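Local coordinates for protein putative fimbrium tip subunit Fim1C (Bacteroides ovatus, PDB 4EPS) that is probably a component of the tip of fimbriae, the filamentous cell-surface appendages that mediate adhesion and biofilm formation, at residues Thr140-Glu145 / Tyr149-Gln154; Gly47-Lys52 / Asp108-Leu113; Ser338-Thr343 / Ser418-Pro423; Leu324-Pro329 / Ser365-Val370. All coordinates share one frame; numbering follows the deposited sequence.

Contact 1 (Thr140-Glu145 / Tyr149-Gln154)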
loop_
_atom_site.group_PDB
_atom_site.type_symbol
_atom_site.label_atom_id
_atom_site.label_comp_id
_atom_site.label_asym_id
_atom_site.label_seq_id
_atom_site.Cartn_x
_atom_site.Cartn_y
_atom_site.Cartn_z
ATOM N N THR A 140 15.772 57.431 -1.049
ATOM C CA THR A 140 15.376 57.027 -2.406
ATOM C C THR A 140 15.297 58.247 -3.315
ATOM O O THR A 140 14.768 59.274 -2.917
ATOM C CB THR A 140 14.015 56.288 -2.334
ATOM O OG1 THR A 140 14.108 55.254 -1.344
ATOM C CG2 THR A 140 13.581 55.684 -3.672
ATOM N N ALA A 141 15.784 58.097 -4.553
ATOM C CA ALA A 141 15.770 59.156 -5.539
ATOM C C ALA A 141 14.558 59.051 -6.451
ATOM O O ALA A 141 14.077 57.958 -6.770
ATOM C CB ALA A 141 17.042 59.094 -6.364
ATOM N N LEU A 142 14.130 60.205 -6.935
ATOM C CA LEU A 142 13.066 60.313 -7.915
ATOM C C LEU A 142 13.648 59.936 -9.290
ATOM O O LEU A 142 14.783 60.315 -9.610
ATOM C CB LEU A 142 12.599 61.759 -7.873
ATOM C CG LEU A 142 11.338 62.161 -8.578
ATOM C CD1 LEU A 142 10.108 61.574 -7.915
ATOM C CD2 LEU A 142 11.206 63.673 -8.533
ATOM N N ILE A 143 12.899 59.174 -10.074
ATOM C CA ILE A 143 13.317 58.725 -11.408
ATOM C C ILE A 143 12.387 59.348 -12.439
ATOM O O ILE A 143 11.167 59.300 -12.244
ATOM C CB ILE A 143 13.306 57.161 -11.523
ATOM C CG1 ILE A 143 14.074 56.442 -10.382
ATOM C CG2 ILE A 143 13.756 56.663 -12.915
ATOM C CD1 ILE A 143 15.477 56.895 -10.108
ATOM N N GLY A 144 12.941 59.866 -13.524
ATOM C CA GLY A 144 12.108 60.412 -14.581
ATOM C C GLY A 144 12.574 61.704 -15.196
ATOM O O GLY A 144 13.516 62.347 -14.723
ATOM N N GLU A 145 11.859 62.092 -16.257
ATOM C CA GLU A 145 12.100 63.272 -17.074
ATOM C C GLU A 145 10.837 63.579 -17.888
ATOM O O GLU A 145 10.020 62.676 -18.133
ATOM C CB GLU A 145 13.318 63.038 -18.010
ATOM C CG GLU A 145 13.212 61.772 -18.863
ATOM C CD GLU A 145 14.169 61.649 -20.036
ATOM O OE1 GLU A 145 14.772 62.674 -20.432
ATOM O OE2 GLU A 145 14.329 60.517 -20.551
ATOM N N TYR A 149 7.395 60.904 -13.785
ATOM C CA TYR A 149 8.243 60.623 -12.638
ATOM C C TYR A 149 7.660 59.563 -11.736
ATOM O O TYR A 149 6.440 59.381 -11.664
ATOM C CB TYR A 149 8.474 61.924 -11.845
ATOM C CG TYR A 149 9.215 62.984 -12.627
ATOM C CD1 TYR A 149 8.534 63.873 -13.458
ATOM C CD2 TYR A 149 10.599 63.099 -12.546
ATOM C CE1 TYR A 149 9.218 64.829 -14.211
ATOM C CE2 TYR A 149 11.289 64.073 -13.271
ATOM C CZ TYR A 149 10.593 64.936 -14.101
ATOM O OH TYR A 149 11.270 65.907 -14.804
ATOM N N SER A 150 8.553 58.818 -11.086
ATOM C CA SER A 150 8.161 57.757 -10.183
ATOM C C SER A 150 9.111 57.653 -9.021
ATOM O O SER A 150 10.286 58.036 -9.127
ATOM C CB SER A 150 8.092 56.423 -10.917
ATOM O OG SER A 150 9.359 56.013 -11.398
ATOM N N LEU A 151 8.569 57.198 -7.894
ATOM C CA LEU A 151 9.279 56.868 -6.666
ATOM C C LEU A 151 9.079 55.411 -6.439
ATOM O O LEU A 151 7.923 54.975 -6.310
ATOM C CB LEU A 151 8.762 57.662 -5.469
ATOM C CG LEU A 151 9.300 59.040 -5.273
ATOM C CD1 LEU A 151 8.537 59.722 -4.149
ATOM C CD2 LEU A 151 10.833 59.004 -4.989
ATOM N N SER A 152 10.162 54.628 -6.473
ATOM C CA SER A 152 10.039 53.185 -6.303
ATOM C C SER A 152 10.854 52.786 -5.079
ATOM O O SER A 152 12.090 52.860 -5.087
ATOM C CB SER A 152 10.468 52.458 -7.578
ATOM O OG SER A 152 10.328 51.059 -7.445
ATOM N N PHE A 153 10.145 52.482 -3.991
ATOM C CA PHE A 153 10.769 52.169 -2.713
ATOM C C PHE A 153 11.022 50.696 -2.527
ATOM O O PHE A 153 10.191 49.853 -2.892
ATOM C CB PHE A 153 9.878 52.646 -1.556
ATOM C CG PHE A 153 9.712 54.141 -1.475
ATOM C CD1 PHE A 153 10.706 54.937 -0.916
ATOM C CD2 PHE A 153 8.583 54.762 -2.006
ATOM C CE1 PHE A 153 10.560 56.324 -0.854
ATOM C CE2 PHE A 153 8.444 56.159 -1.944
ATOM C CZ PHE A 153 9.443 56.920 -1.385
ATOM N N GLN A 154 12.152 50.395 -1.890
ATOM C CA GLN A 154 12.496 49.046 -1.425
ATOM C C GLN A 154 12.324 49.088 0.103
ATOM O O GLN A 154 13.029 49.865 0.752
ATOM C CB GLN A 154 13.956 48.670 -1.805
ATOM C CG GLN A 154 14.237 48.590 -3.305
ATOM C CD GLN A 154 13.571 47.414 -3.950
ATOM O OE1 GLN A 154 13.377 46.367 -3.341
ATOM N NE2 GLN A 154 13.102 47.598 -5.155
HETATM O O HOH W 1 14.084 52.585 -1.699
HETATM O O HOH W 2 12.433 56.099 -7.442
HETATM O O HOH W 3 9.692 57.112 -13.956
#
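With CG placed anti to its own carbonyl carbon (chi1 -63°), Y149 carries its ring across to G144 and E145; L142, its CG anti to the backbone N (chi1 -169°), turns CD1 and CD2 toward segment 149-154. The backbone N of E145 lies over one face of the Y149 ring, offset toward the rim, and Y149 CE2 comes within 3.2 Å of G144 O. L142 crosses Y149 at about a right angle, CD2 meeting Y149 CD2 at 4.1 Å, while its other methyl, CD1, packs 3.7 Å from L151 CG. These groups line the end of a beta hairpin made by strands 135-145 and 148-174, within the fimbrillin-like region; the local strand axes run antiparallel at 177°. I143 and S150 form a hydrogen-bonded antiparallel pair: I143 N donates to S150 O at 3.0 Å, nearly straight, and S150 N donates to I143 O at 2.9 Å. Next to this pair G144 has a positive phi that would jam a beta carbon against the preceding carbonyl, and such a carbon would also clash with Y149 CA. Toward T140 the strands part and water fills in. One water donates to A141 O and accepts from S152 N; another donates to T140 OG1 and accepts from Q154 N. T140 OG1 also bonds to N138 O and sits 3.4 Å from F153 CD1. F88 of strand 87-92 touches L142, L151 and F153, and the Y149 ring stacks with Y79.

Contact 2 (Gly47-Lys52 / Asp108-Leu113)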
loop_
_atom_site.group_PDB
_atom_site.type_symbol
_atom_site.label_atom_id
_atom_site.label_comp_id
_atom_site.label_asym_id
_atom_site.label_seq_id
_atom_site.Cartn_x
_atom_site.Cartn_y
_atom_site.Cartn_z
ATOM N N GLY A 47 3.583 55.888 4.960
ATOM C CA GLY A 47 3.840 57.299 5.179
ATOM C C GLY A 47 5.039 57.696 4.348
ATOM O O GLY A 47 6.024 56.952 4.276
ATOM N N LEU A 48 4.989 58.872 3.748
ATOM C CA LEU A 48 6.091 59.360 2.920
ATOM C C LEU A 48 6.724 60.637 3.502
ATOM O O LEU A 48 6.005 61.531 3.953
ATOM C CB LEU A 48 5.537 59.639 1.508
ATOM C CG LEU A 48 6.522 60.180 0.452
ATOM C CD1 LEU A 48 7.586 59.147 0.103
ATOM C CD2 LEU A 48 5.800 60.558 -0.813
ATOM N N PHE A 49 8.063 60.741 3.402
ATOM C CA PHE A 49 8.855 61.915 3.790
ATOM C C PHE A 49 9.790 62.344 2.663
ATOM O O PHE A 49 10.376 61.490 1.987
ATOM C CB PHE A 49 9.715 61.623 5.030
ATOM C CG PHE A 49 8.963 61.367 6.311
ATOM C CD1 PHE A 49 8.558 60.079 6.654
ATOM C CD2 PHE A 49 8.736 62.402 7.223
ATOM C CE1 PHE A 49 7.883 59.838 7.855
ATOM C CE2 PHE A 49 8.071 62.158 8.429
ATOM C CZ PHE A 49 7.641 60.883 8.736
ATOM N N ALA A 50 9.975 63.660 2.501
ATOM C CA ALA A 50 10.932 64.233 1.557
ATOM C C ALA A 50 11.874 65.124 2.351
ATOM O O ALA A 50 11.413 66.020 3.076
ATOM C CB ALA A 50 10.221 65.027 0.467
ATOM N N VAL A 51 13.179 64.847 2.264
ATOM C CA VAL A 51 14.192 65.617 2.989
ATOM C C VAL A 51 15.004 66.406 1.962
ATOM O O VAL A 51 15.585 65.824 1.044
ATOM C CB VAL A 51 15.055 64.697 3.885
ATOM C CG1 VAL A 51 16.176 65.463 4.577
ATOM C CG2 VAL A 51 14.185 63.982 4.920
ATOM N N LYS A 52 15.038 67.734 2.129
ATOM C CA LYS A 52 15.792 68.641 1.268
ATOM C C LYS A 52 16.707 69.482 2.166
ATOM O O LYS A 52 16.227 70.075 3.136
ATOM C CB LYS A 52 14.819 69.522 0.462
ATOM C CG LYS A 52 15.453 70.316 -0.672
ATOM C CD LYS A 52 14.696 71.615 -0.906
ATOM C CE LYS A 52 14.601 72.082 -2.348
ATOM N NZ LYS A 52 15.856 71.891 -3.133
ATOM N N ASP A 108 20.563 56.548 9.787
ATOM C CA ASP A 108 19.319 55.770 9.708
ATOM C C ASP A 108 18.137 56.687 10.038
ATOM O O ASP A 108 17.854 56.942 11.211
ATOM C CB ASP A 108 19.384 54.540 10.643
ATOM C CG ASP A 108 18.118 53.686 10.719
ATOM O OD1 ASP A 108 17.199 53.893 9.884
ATOM O OD2 ASP A 108 18.032 52.845 11.628
ATOM N N PHE A 109 17.434 57.175 8.991
ATOM C CA PHE A 109 16.317 58.114 9.162
ATOM C C PHE A 109 15.203 57.594 10.088
ATOM O O PHE A 109 14.568 58.399 10.760
ATOM C CB PHE A 109 15.717 58.476 7.800
ATOM C CG PHE A 109 14.630 59.534 7.799
ATOM C CD1 PHE A 109 14.948 60.883 7.933
ATOM C CD2 PHE A 109 13.300 59.186 7.590
ATOM C CE1 PHE A 109 13.950 61.862 7.900
ATOM C CE2 PHE A 109 12.304 60.167 7.520
ATOM C CZ PHE A 109 12.635 61.503 7.672
ATOM N N PHE A 110 14.923 56.274 10.086
ATOM C CA PHE A 110 13.842 55.755 10.927
ATOM C C PHE A 110 14.347 55.040 12.213
ATOM O O PHE A 110 13.581 54.295 12.840
ATOM C CB PHE A 110 12.951 54.806 10.110
ATOM C CG PHE A 110 12.165 55.476 9.001
ATOM C CD1 PHE A 110 11.072 56.294 9.292
ATOM C CD2 PHE A 110 12.471 55.231 7.667
ATOM C CE1 PHE A 110 10.310 56.871 8.263
ATOM C CE2 PHE A 110 11.716 55.812 6.638
ATOM C CZ PHE A 110 10.633 56.616 6.942
ATOM N N ALA A 111 15.610 55.284 12.618
ATOM C CA ALA A 111 16.176 54.682 13.839
ATOM C C ALA A 111 15.252 54.887 15.082
ATOM O O ALA A 111 14.983 53.878 15.750
ATOM C CB ALA A 111 17.575 55.229 14.118
ATOM N N PRO A 112 14.691 56.100 15.383
ATOM C CA PRO A 112 13.823 56.227 16.581
ATOM C C PRO A 112 12.488 55.487 16.459
ATOM O O PRO A 112 11.972 54.991 17.453
ATOM C CB PRO A 112 13.589 57.739 16.696
ATOM C CG PRO A 112 14.707 58.371 15.877
ATOM C CD PRO A 112 14.883 57.421 14.740
ATOM N N LEU A 113 11.917 55.418 15.249
ATOM C CA LEU A 113 10.667 54.676 15.021
ATOM C C LEU A 113 10.890 53.204 15.371
ATOM O O LEU A 113 10.112 52.626 16.126
ATOM C CB LEU A 113 10.219 54.844 13.560
ATOM C CG LEU A 113 8.971 54.082 13.103
ATOM C CD1 LEU A 113 7.703 54.544 13.873
ATOM C CD2 LEU A 113 8.803 54.227 11.582
#
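One face of the F49 ring receives the edge of F109, an edge-to-face pair with centroids 5.4 Å apart and planes at 70°. F109 CE2 leads, 3.8 Å from F49 CG, with CZ beside it. F110 meets F49 obliquely, its CE1 3.9 Å from F49 CE1. F109 CD2 in turn sits over the centre of one F110 face, so the three phenylalanines form an aromatic cluster. The F109 side chain runs past V51 in the opposite direction, and V51 CG2 reaches F109 CE1 at 3.7 Å. F109 gets there with its CG anti to the backbone N (chi1 -175°), which sends the ring out of the D108-A111 type I turn toward strand 45-52. In that turn D108 OD1 accepts a bent bond from F110 N, an Asx turn, and D108 OD2 forms a salt bridge with R158. Y89 of strand 87-92 stacks on F109, and Y91 meets F110. Replacing F49 with an alanine would probably leave the F109 edge without the face it points into and open a gap beside F110. No hydrogen bond crosses between the two segments, so the loop leading into helix 111-115 is joined to the strand by apolar and aromatic packing, while D108 spends its carboxylate on the turn and on R158, not on strand 45-52.

Contact 3 (Ser338-Thr343 / Ser418-Pro423)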
loop_
_atom_site.group_PDB
_atom_site.type_symbol
_atom_site.label_atom_id
_atom_site.label_comp_id
_atom_site.label_asym_id
_atom_site.label_seq_id
_atom_site.Cartn_x
_atom_site.Cartn_y
_atom_site.Cartn_z
ATOM N N SER A 338 -18.798 8.153 16.350
ATOM C CA SER A 338 -18.307 8.583 17.649
ATOM C C SER A 338 -18.176 7.439 18.641
ATOM O O SER A 338 -19.035 6.568 18.664
ATOM C CB SER A 338 -19.293 9.607 18.241
ATOM O OG SER A 338 -20.561 9.008 18.565
ATOM N N LEU A 339 -17.160 7.500 19.536
ATOM C CA LEU A 339 -17.122 6.632 20.727
ATOM C C LEU A 339 -18.225 7.098 21.689
ATOM O O LEU A 339 -18.674 6.351 22.565
ATOM C CB LEU A 339 -15.766 6.741 21.453
ATOM C CG LEU A 339 -14.522 6.340 20.651
ATOM C CD1 LEU A 339 -13.289 6.254 21.568
ATOM C CD2 LEU A 339 -14.722 5.012 19.940
ATOM N N TYR A 340 -18.578 8.379 21.576
ATOM C CA TYR A 340 -19.631 8.993 22.393
ATOM C C TYR A 340 -20.960 8.303 22.194
ATOM O O TYR A 340 -21.361 8.029 21.052
ATOM C CB TYR A 340 -19.785 10.482 22.022
ATOM C CG TYR A 340 -20.904 11.209 22.759
ATOM C CD1 TYR A 340 -22.221 11.170 22.291
ATOM C CD2 TYR A 340 -20.655 11.898 23.944
ATOM C CE1 TYR A 340 -23.260 11.792 22.988
ATOM C CE2 TYR A 340 -21.681 12.563 24.626
ATOM C CZ TYR A 340 -22.980 12.500 24.145
ATOM O OH TYR A 340 -23.996 13.140 24.806
ATOM N N THR A 341 -21.674 8.051 23.294
ATOM C CA THR A 341 -23.055 7.548 23.210
ATOM C C THR A 341 -23.794 7.891 24.507
ATOM O O THR A 341 -23.264 7.704 25.606
ATOM C CB THR A 341 -23.188 6.062 22.833
ATOM O OG1 THR A 341 -24.580 5.764 22.646
ATOM C CG2 THR A 341 -22.574 5.096 23.876
ATOM N N GLU A 342 -25.012 8.401 24.360
ATOM C CA GLU A 342 -25.904 8.721 25.481
ATOM C C GLU A 342 -27.310 8.509 25.018
ATOM O O GLU A 342 -27.538 8.454 23.811
ATOM C CB GLU A 342 -25.737 10.185 25.969
ATOM C CG GLU A 342 -24.406 10.565 26.608
ATOM C CD GLU A 342 -23.915 9.793 27.821
ATOM O OE1 GLU A 342 -24.755 9.295 28.605
ATOM O OE2 GLU A 342 -22.677 9.701 27.991
ATOM N N THR A 343 -28.261 8.399 25.963
ATOM C CA THR A 343 -29.689 8.316 25.646
ATOM C C THR A 343 -30.308 9.653 26.002
ATOM O O THR A 343 -29.868 10.315 26.951
ATOM C CB THR A 343 -30.379 7.174 26.394
ATOM O OG1 THR A 343 -30.207 7.406 27.796
ATOM C CG2 THR A 343 -29.861 5.810 25.995
ATOM N N SER A 418 -17.371 18.345 22.909
ATOM C CA SER A 418 -16.578 18.728 24.088
ATOM C C SER A 418 -15.670 17.592 24.538
ATOM O O SER A 418 -14.487 17.826 24.792
ATOM C CB SER A 418 -17.492 19.145 25.239
ATOM O OG SER A 418 -18.135 20.372 24.934
ATOM N N SER A 419 -16.206 16.370 24.631
ATOM C CA SER A 419 -15.437 15.199 25.073
ATOM C C SER A 419 -14.535 14.607 23.990
ATOM O O SER A 419 -13.507 14.025 24.327
ATOM C CB SER A 419 -16.373 14.109 25.576
ATOM O OG SER A 419 -17.120 14.542 26.699
ATOM N N PHE A 420 -14.956 14.675 22.712
ATOM C CA PHE A 420 -14.230 14.066 21.579
ATOM C C PHE A 420 -14.168 15.070 20.434
ATOM O O PHE A 420 -14.898 14.928 19.444
ATOM C CB PHE A 420 -14.932 12.767 21.149
ATOM C CG PHE A 420 -15.140 11.786 22.271
ATOM C CD1 PHE A 420 -14.140 10.888 22.628
ATOM C CD2 PHE A 420 -16.354 11.733 22.957
ATOM C CE1 PHE A 420 -14.338 9.958 23.660
ATOM C CE2 PHE A 420 -16.556 10.801 23.996
ATOM C CZ PHE A 420 -15.546 9.915 24.333
ATOM N N PRO A 421 -13.321 16.110 20.568
ATOM C CA PRO A 421 -13.298 17.162 19.550
ATOM C C PRO A 421 -12.917 16.641 18.181
ATOM O O PRO A 421 -11.901 15.951 18.002
ATOM C CB PRO A 421 -12.272 18.189 20.088
ATOM C CG PRO A 421 -11.500 17.469 21.119
ATOM C CD PRO A 421 -12.398 16.422 21.690
ATOM N N SER A 422 -13.752 16.991 17.212
ATOM C CA SER A 422 -13.555 16.613 15.822
ATOM C C SER A 422 -12.404 17.446 15.200
ATOM O O SER A 422 -12.269 18.644 15.497
ATOM C CB SER A 422 -14.849 16.809 15.030
ATOM O OG SER A 422 -15.254 18.167 15.041
ATOM N N PRO A 423 -11.598 16.844 14.305
ATOM C CA PRO A 423 -10.515 17.618 13.650
ATOM C C PRO A 423 -11.099 18.726 12.767
ATOM O O PRO A 423 -12.188 18.566 12.217
ATOM C CB PRO A 423 -9.800 16.563 12.780
ATOM C CG PRO A 423 -10.202 15.229 13.345
ATOM C CD PRO A 423 -11.603 15.433 13.866
#
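Apolar packing makes up the whole meeting of these segments, and F420 carries it. The ring takes L339 CB over one face, with F420 CE1 at 4.2 Å, and Y340 CB at an oblique approach, 3.8 Å from F420 CD2. Because F420 CG stands anti to its carbonyl carbon (chi1 -54°), the ring projects across to the bend at L339-Y340. From the Y340 side, F420 CE2 lies at the edge of the tyrosine ring, near its plane. F420 is the first residue to leave helical geometry after helix 408-419, and L339-Y340 link strands 334-338 and 342-344, which flank strand 502-509 in an antiparallel sheet. The contact thus fits the end of a helix against a strand connection. I294 of neighbouring strand 293-300 also touches F420, and Y340 packs on Y412 and C416 of the helix. No hydrogen bond crosses between the two segments; their polar groups pair within the segment or elsewhere. S338 OG donates to Y340 O at 2.8 Å, in the carbonyl plane and on a lone pair, a bond that spans the bend at L339-Y340; the same hydroxyl also pairs with F506 N. On the other segment, the F420 carbonyl oxygen is bonded to NE1 of W429.

Contact 4 (Leu324-Pro329 / Ser365-Val370)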
loop_
_atom_site.group_PDB
_atom_site.type_symbol
_atom_site.label_atom_id
_atom_site.label_comp_id
_atom_site.label_asym_id
_atom_site.label_seq_id
_atom_site.Cartn_x
_atom_site.Cartn_y
_atom_site.Cartn_z
ATOM N N LEU A 324 -22.886 19.217 1.726
ATOM C CA LEU A 324 -21.620 18.604 2.123
ATOM C C LEU A 324 -20.511 18.969 1.124
ATOM O O LEU A 324 -19.413 19.324 1.549
ATOM C CB LEU A 324 -21.787 17.064 2.232
ATOM C CG LEU A 324 -20.542 16.225 2.599
ATOM C CD1 LEU A 324 -19.831 16.761 3.836
ATOM C CD2 LEU A 324 -20.930 14.744 2.824
ATOM N N LEU A 325 -20.788 18.849 -0.187
ATOM C CA LEU A 325 -19.825 19.194 -1.247
ATOM C C LEU A 325 -19.472 20.679 -1.161
ATOM O O LEU A 325 -18.305 21.052 -1.277
ATOM C CB LEU A 325 -20.415 18.858 -2.637
ATOM C CG LEU A 325 -19.635 19.319 -3.897
ATOM C CD1 LEU A 325 -18.222 18.708 -3.948
ATOM C CD2 LEU A 325 -20.380 18.934 -5.164
ATOM N N ARG A 326 -20.477 21.515 -0.912
ATOM C CA ARG A 326 -20.289 22.962 -0.816
ATOM C C ARG A 326 -19.449 23.369 0.423
ATOM O O ARG A 326 -18.507 24.152 0.285
ATOM C CB ARG A 326 -21.674 23.618 -0.788
ATOM C CG ARG A 326 -21.694 25.126 -0.896
ATOM C CD ARG A 326 -23.086 25.587 -1.278
ATOM N NE ARG A 326 -24.084 25.229 -0.266
ATOM C CZ ARG A 326 -25.206 24.562 -0.513
ATOM N NH1 ARG A 326 -25.493 24.161 -1.746
ATOM N NH2 ARG A 326 -26.055 24.299 0.469
ATOM N N SER A 327 -19.760 22.822 1.618
ATOM C CA SER A 327 -19.086 23.231 2.850
ATOM C C SER A 327 -17.795 22.483 3.180
ATOM O O SER A 327 -16.961 23.055 3.879
ATOM C CB SER A 327 -20.030 23.115 4.039
ATOM O OG SER A 327 -21.224 23.839 3.791
ATOM N N HIS A 328 -17.653 21.196 2.773
ATOM C CA HIS A 328 -16.468 20.415 3.124
ATOM C C HIS A 328 -16.077 19.582 1.920
ATOM O O HIS A 328 -16.155 18.348 1.981
ATOM C CB HIS A 328 -16.739 19.539 4.376
ATOM C CG HIS A 328 -17.036 20.334 5.607
ATOM N ND1 HIS A 328 -18.342 20.572 6.014
ATOM C CD2 HIS A 328 -16.192 20.970 6.452
ATOM C CE1 HIS A 328 -18.250 21.321 7.106
ATOM N NE2 HIS A 328 -16.978 21.594 7.410
ATOM N N PRO A 329 -15.651 20.239 0.800
ATOM C CA PRO A 329 -15.353 19.488 -0.439
ATOM C C PRO A 329 -14.213 18.487 -0.330
ATOM O O PRO A 329 -14.080 17.621 -1.193
ATOM C CB PRO A 329 -14.984 20.600 -1.442
ATOM C CG PRO A 329 -14.533 21.751 -0.582
ATOM C CD PRO A 329 -15.465 21.696 0.587
ATOM N N SER A 365 -33.689 25.069 -3.031
ATOM C CA SER A 365 -32.889 24.703 -4.204
ATOM C C SER A 365 -31.444 24.350 -3.831
ATOM O O SER A 365 -30.756 23.671 -4.605
ATOM C CB SER A 365 -32.891 25.847 -5.217
ATOM O OG SER A 365 -32.324 27.019 -4.655
ATOM N N SER A 366 -30.979 24.820 -2.661
ATOM C CA SER A 366 -29.598 24.643 -2.218
ATOM C C SER A 366 -29.432 23.562 -1.135
ATOM O O SER A 366 -28.293 23.225 -0.783
ATOM C CB SER A 366 -29.029 25.971 -1.717
ATOM O OG SER A 366 -29.942 26.637 -0.860
ATOM N N TYR A 367 -30.549 23.019 -0.614
ATOM C CA TYR A 367 -30.527 21.960 0.419
ATOM C C TYR A 367 -31.582 20.915 0.092
ATOM O O TYR A 367 -32.457 21.163 -0.727
ATOM C CB TYR A 367 -30.778 22.519 1.847
ATOM C CG TYR A 367 -29.793 23.577 2.297
ATOM C CD1 TYR A 367 -29.977 24.916 1.964
ATOM C CD2 TYR A 367 -28.702 23.248 3.093
ATOM C CE1 TYR A 367 -29.056 25.888 2.335
ATOM C CE2 TYR A 367 -27.772 24.219 3.485
ATOM C CZ TYR A 367 -27.962 25.541 3.106
ATOM O OH TYR A 367 -27.097 26.532 3.489
ATOM N N VAL A 368 -31.486 19.747 0.735
ATOM C CA VAL A 368 -32.462 18.670 0.642
ATOM C C VAL A 368 -33.278 18.732 1.940
ATOM O O VAL A 368 -32.703 18.962 3.002
ATOM C CB VAL A 368 -31.749 17.287 0.440
ATOM C CG1 VAL A 368 -32.758 16.143 0.385
ATOM C CG2 VAL A 368 -30.893 17.294 -0.834
ATOM N N SER A 369 -34.592 18.506 1.876
ATOM C CA SER A 369 -35.409 18.485 3.086
ATOM C C SER A 369 -34.959 17.357 4.034
ATOM O O SER A 369 -34.464 16.318 3.578
ATOM C CB SER A 369 -36.882 18.316 2.745
ATOM O OG SER A 369 -37.604 18.145 3.953
ATOM N N VAL A 370 -35.120 17.579 5.352
ATOM C CA VAL A 370 -34.794 16.575 6.379
ATOM C C VAL A 370 -35.854 15.442 6.375
ATOM O O VAL A 370 -35.625 14.398 6.978
ATOM C CB VAL A 370 -34.661 17.199 7.803
ATOM C CG1 VAL A 370 -33.521 18.218 7.864
ATOM C CG2 VAL A 370 -35.990 17.822 8.265
HETATM O O HOH W 4 -24.092 25.175 2.762
#
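S366 offers its carbonyl oxygen to the end of R326, which grips that one atom with both terminal nitrogens: NH2 donates to S366 O at 2.8 Å and NH1 donates to it at 3.1 Å. The oxygen lies near the guanidinium plane, but the two donors approach it differently, NH1 in the carbonyl plane on a lone pair and NH2 36° above that plane. Next along the chain, Y367 brings one ring face to the guanidinium; R326 CZ is 4.9 Å from the ring centroid in a cation-pi contact. The two planes are 76° apart, so R326 points NH2 at the ring rather than lying flat on it, 3.5 Å from Y367 CE2. The arginine leaves helix 323-327 extended and bends at chi3 (62°) to reach both partners. A water accepts from R326 NE and is weakly bonded to Y367 OH and S327 OG. Y367 also rests on E394 and L398 of helix 389-403 and on F358. A serine in place of Y367 would probably leave the guanidinium without its aromatic face and freer to turn about the S366 carbonyl. Here a helix side chain is tied to an irregular loop at the surface by a positive charge that has a carbonyl and a pi face as partners, with no carboxylate among the contacts across the two segments.

Contacts 1 and 2 belong to one end of the elongated chain, their centres 16 Å apart within the fimbrillin-like region. They touch directly: F153 CZ packs 3.3 Å from L48 CD1 of segment 47-52, and F88 of strand 87-92 touches both L142, L151 and F153 of contact 1 and A50 of segment 47-52. Contacts 3 and 4 lie in the other part, with centres 23 Å apart and nearest atoms about 7 Å apart; their segments alternate along the chain, though no atoms touch. Centres of contacts 1 and 3 are about 62 Å apart, on opposite sides of the chain's centre. Glycerol, probably from crystallisation, sits near V51 in contact 2 and near F420 in contact 3.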